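Local coordinates for enoyl-CoA hydratase/isomerase (Pseudomonas aeruginosa, PDB 3LAO), which probably adds water across the double bond of an unsaturated acyl-CoA, perhaps a steroid side-chain thioester, as a homotrimeric member of the crotonase family, at residues A42-A47 against D95-V100. Residues are numbered along the deposited sequence; the frame is centred on the assembly and turned at random.
Sequences ADLALA and DPWGVV
A45 of helix 38-53 and D95, which opens a type I beta turn running to G98, bring their CA atoms to 5.4 Å, the nearest CA pair between 42-47 and 95-100. In this crotonase fold the contact joins the helix that links strands 22-27 and 59-64 of the main sheet to the long loop leading into strand 108-112. L44 and P96 carry most of it, their side chains overlapping as they run antiparallel. With CG anti to the backbone N (chi1 174°), L44 sets its branch point 3.4 Å from P96 CG, while its CD2 lies 3.6 Å from P96 CB. The same methyl reaches obliquely to W97 CZ3 at 4.5 Å, a looser touch. A45 suits the close approach because its small CB can meet P96 CD at 3.9 Å without pushing the turn away. Proline fits the second position of the turn, where its ring fixes phi near the required value, and G98 readily takes the positive phi (52°) that follows. W97, also held by NE1 bonding to A119 O and by an edge-to-face stack with F36, packs against L123 and E122 of helix 119-125. D95 braces the loop internally: its OD2 accepts V99 N from above the carboxylate plane and V100 N, at 3.0 Å, on the anti side.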
ATOM      1  N   ALA B  42      24.841  -7.081  17.327  1.00 30.71           N
ATOM      2  CA  ALA B  42      25.834  -6.057  17.227  1.00 34.10           C
ATOM      3  C   ALA B  42      26.680  -6.297  15.997  1.00 38.72           C
ATOM      4  O   ALA B  42      27.025  -5.356  15.243  1.00 38.73           O
ATOM      5  CB  ALA B  42      26.692  -6.064  18.458  1.00 30.34           C
ATOM      6  N   ASP B  43      27.013  -7.558  15.786  1.00 31.09           N
ATOM      7  CA  ASP B  43      27.876  -7.885  14.679  1.00 32.81           C
ATOM      8  C   ASP B  43      27.196  -7.652  13.305  1.00 33.35           C
ATOM      9  O   ASP B  43      27.818  -7.102  12.407  1.00 39.67           O
ATOM     10  CB  ASP B  43      28.449  -9.293  14.833  1.00 36.00           C
ATOM     11  CG  ASP B  43      29.700  -9.490  14.004  1.00 39.42           C
ATOM     12  OD1 ASP B  43      30.480  -8.518  13.822  1.00 42.66           O
ATOM     13  OD2 ASP B  43      29.904 -10.608  13.538  1.00 37.37           O
ATOM     14  N   LEU B  44      25.935  -8.058  13.167  1.00 28.63           N
ATOM     15  CA  LEU B  44      25.120  -7.752  11.997  1.00 30.25           C
ATOM     16  C   LEU B  44      25.004  -6.204  11.747  1.00 30.63           C
ATOM     17  O   LEU B  44      25.215  -5.739  10.632  1.00 32.03           O
ATOM     18  CB  LEU B  44      23.722  -8.437  12.068  1.00 27.23           C
ATOM     19  CG  LEU B  44      22.689  -8.086  10.945  1.00 33.86           C
ATOM     20  CD1 LEU B  44      23.257  -8.381   9.559  1.00 31.34           C
ATOM     21  CD2 LEU B  44      21.355  -8.805  11.069  1.00 22.56           C
ATOM     22  N   ALA B  45      24.680  -5.424  12.773  1.00 23.17           N
ATOM     23  CA  ALA B  45      24.649  -3.973  12.636  1.00 20.37           C
ATOM     24  C   ALA B  45      26.003  -3.388  12.230  1.00 31.17           C
ATOM     25  O   ALA B  45      26.044  -2.464  11.413  1.00 37.53           O
ATOM     26  CB  ALA B  45      24.158  -3.318  13.899  1.00 21.51           C
ATOM     27  N   LEU B  46      27.103  -3.939  12.759  1.00 34.42           N
ATOM     28  CA  LEU B  46      28.456  -3.517  12.332  1.00 30.91           C
ATOM     29  C   LEU B  46      28.793  -3.870  10.887  1.00 33.27           C
ATOM     30  O   LEU B  46      29.424  -3.087  10.191  1.00 32.32           O
ATOM     31  CB  LEU B  46      29.545  -4.049  13.260  1.00 22.86           C
ATOM     32  CG  LEU B  46      29.663  -3.312  14.595  1.00 34.85           C
ATOM     33  CD1 LEU B  46      30.740  -3.947  15.471  1.00 40.03           C
ATOM     34  CD2 LEU B  46      29.940  -1.820  14.427  1.00 28.06           C
ATOM     35  N   ALA B  47      28.401  -5.072  10.465  1.00 39.16           N
ATOM     36  CA  ALA B  47      28.497  -5.496   9.078  1.00 29.26           C
ATOM     37  C   ALA B  47      27.695  -4.558   8.143  1.00 35.24           C
ATOM     38  O   ALA B  47      28.175  -4.207   7.067  1.00 37.04           O
ATOM     39  CB  ALA B  47      28.009  -6.930   8.927  1.00 17.83           C
ATOM     40  N   ASP B  95      21.043  -0.231  12.077  1.00 33.88           N
ATOM     41  CA  ASP B  95      19.999  -1.158  12.495  1.00 29.15           C
ATOM     42  C   ASP B  95      19.501  -2.006  11.308  1.00 35.04           C
ATOM     43  O   ASP B  95      18.963  -1.475  10.342  1.00 38.01           O
ATOM     44  CB  ASP B  95      18.849  -0.364  13.101  1.00 34.11           C
ATOM     45  CG  ASP B  95      17.733  -1.246  13.620  1.00 39.69           C
ATOM     46  OD1 ASP B  95      17.851  -2.471  13.474  1.00 41.68           O
ATOM     47  OD2 ASP B  95      16.746  -0.720  14.176  1.00 40.22           O
ATOM     48  N   PRO B  96      19.745  -3.325  11.358  1.00 38.25           N
ATOM     49  CA  PRO B  96      19.242  -4.264  10.360  1.00 41.31           C
ATOM     50  C   PRO B  96      17.739  -4.157  10.197  1.00 43.35           C
ATOM     51  O   PRO B  96      17.245  -4.241   9.088  1.00 47.29           O
ATOM     52  CB  PRO B  96      19.593  -5.629  10.968  1.00 39.75           C
ATOM     53  CG  PRO B  96      20.869  -5.330  11.711  1.00 42.51           C
ATOM     54  CD  PRO B  96      20.621  -3.996  12.339  1.00 38.18           C
ATOM     55  N   TRP B  97      17.029  -4.004  11.303  1.00 34.83           N
ATOM     56  CA  TRP B  97      15.602  -3.837  11.274  1.00 29.88           C
ATOM     57  C   TRP B  97      15.095  -2.499  10.747  1.00 34.93           C
ATOM     58  O   TRP B  97      13.898  -2.297  10.624  1.00 44.35           O
ATOM     59  CB  TRP B  97      15.047  -4.163  12.644  1.00 28.15           C
ATOM     60  CG  TRP B  97      15.035  -5.670  12.765  1.00 41.10           C
ATOM     61  CD1 TRP B  97      14.029  -6.499  12.411  1.00 46.64           C
ATOM     62  CD2 TRP B  97      16.118  -6.506  13.174  1.00 39.76           C
ATOM     63  NE1 TRP B  97      14.391  -7.801  12.605  1.00 47.93           N
ATOM     64  CE2 TRP B  97      15.677  -7.835  13.073  1.00 47.53           C
ATOM     65  CE3 TRP B  97      17.418  -6.259  13.620  1.00 34.46           C
ATOM     66  CZ2 TRP B  97      16.481  -8.922  13.415  1.00 43.87           C
ATOM     67  CZ3 TRP B  97      18.222  -7.331  13.941  1.00 41.38           C
ATOM     68  CH2 TRP B  97      17.753  -8.649  13.840  1.00 45.83           C
ATOM     69  N   GLY B  98      16.015  -1.611  10.417  1.00 36.60           N
ATOM     70  CA  GLY B  98      15.694  -0.272   9.945  1.00 40.26           C
ATOM     71  C   GLY B  98      14.748   0.562  10.795  1.00 48.74           C
ATOM     72  O   GLY B  98      13.974   1.357  10.264  1.00 52.70           O
ATOM     73  N   VAL B  99      14.799   0.408  12.111  1.00 50.10           N
ATOM     74  CA  VAL B  99      13.867   1.140  12.957  1.00 45.03           C
ATOM     75  C   VAL B  99      14.542   2.331  13.622  1.00 50.91           C
ATOM     76  O   VAL B  99      13.944   3.389  13.781  1.00 60.60           O
ATOM     77  CB  VAL B  99      13.203   0.192  13.975  1.00 48.69           C
ATOM     78  CG1 VAL B  99      12.535   0.954  15.089  1.00 42.12           C
ATOM     79  CG2 VAL B  99      12.188  -0.704  13.264  1.00 51.96           C
ATOM     80  N   VAL B 100      15.809   2.154  13.961  1.00 47.40           N
ATOM     81  CA  VAL B 100      16.646   3.153  14.604  1.00 43.57           C
ATOM     82  C   VAL B 100      17.641   3.846  13.645  1.00 43.07           C
ATOM     83  O   VAL B 100      18.375   3.186  12.902  1.00 47.59           O
ATOM     84  CB  VAL B 100      17.468   2.429  15.677  1.00 45.45           C
ATOM     85  CG1 VAL B 100      18.693   3.236  16.096  1.00 45.67           C
ATOM     86  CG2 VAL B 100      16.584   2.111  16.831  1.00 51.48           C
TER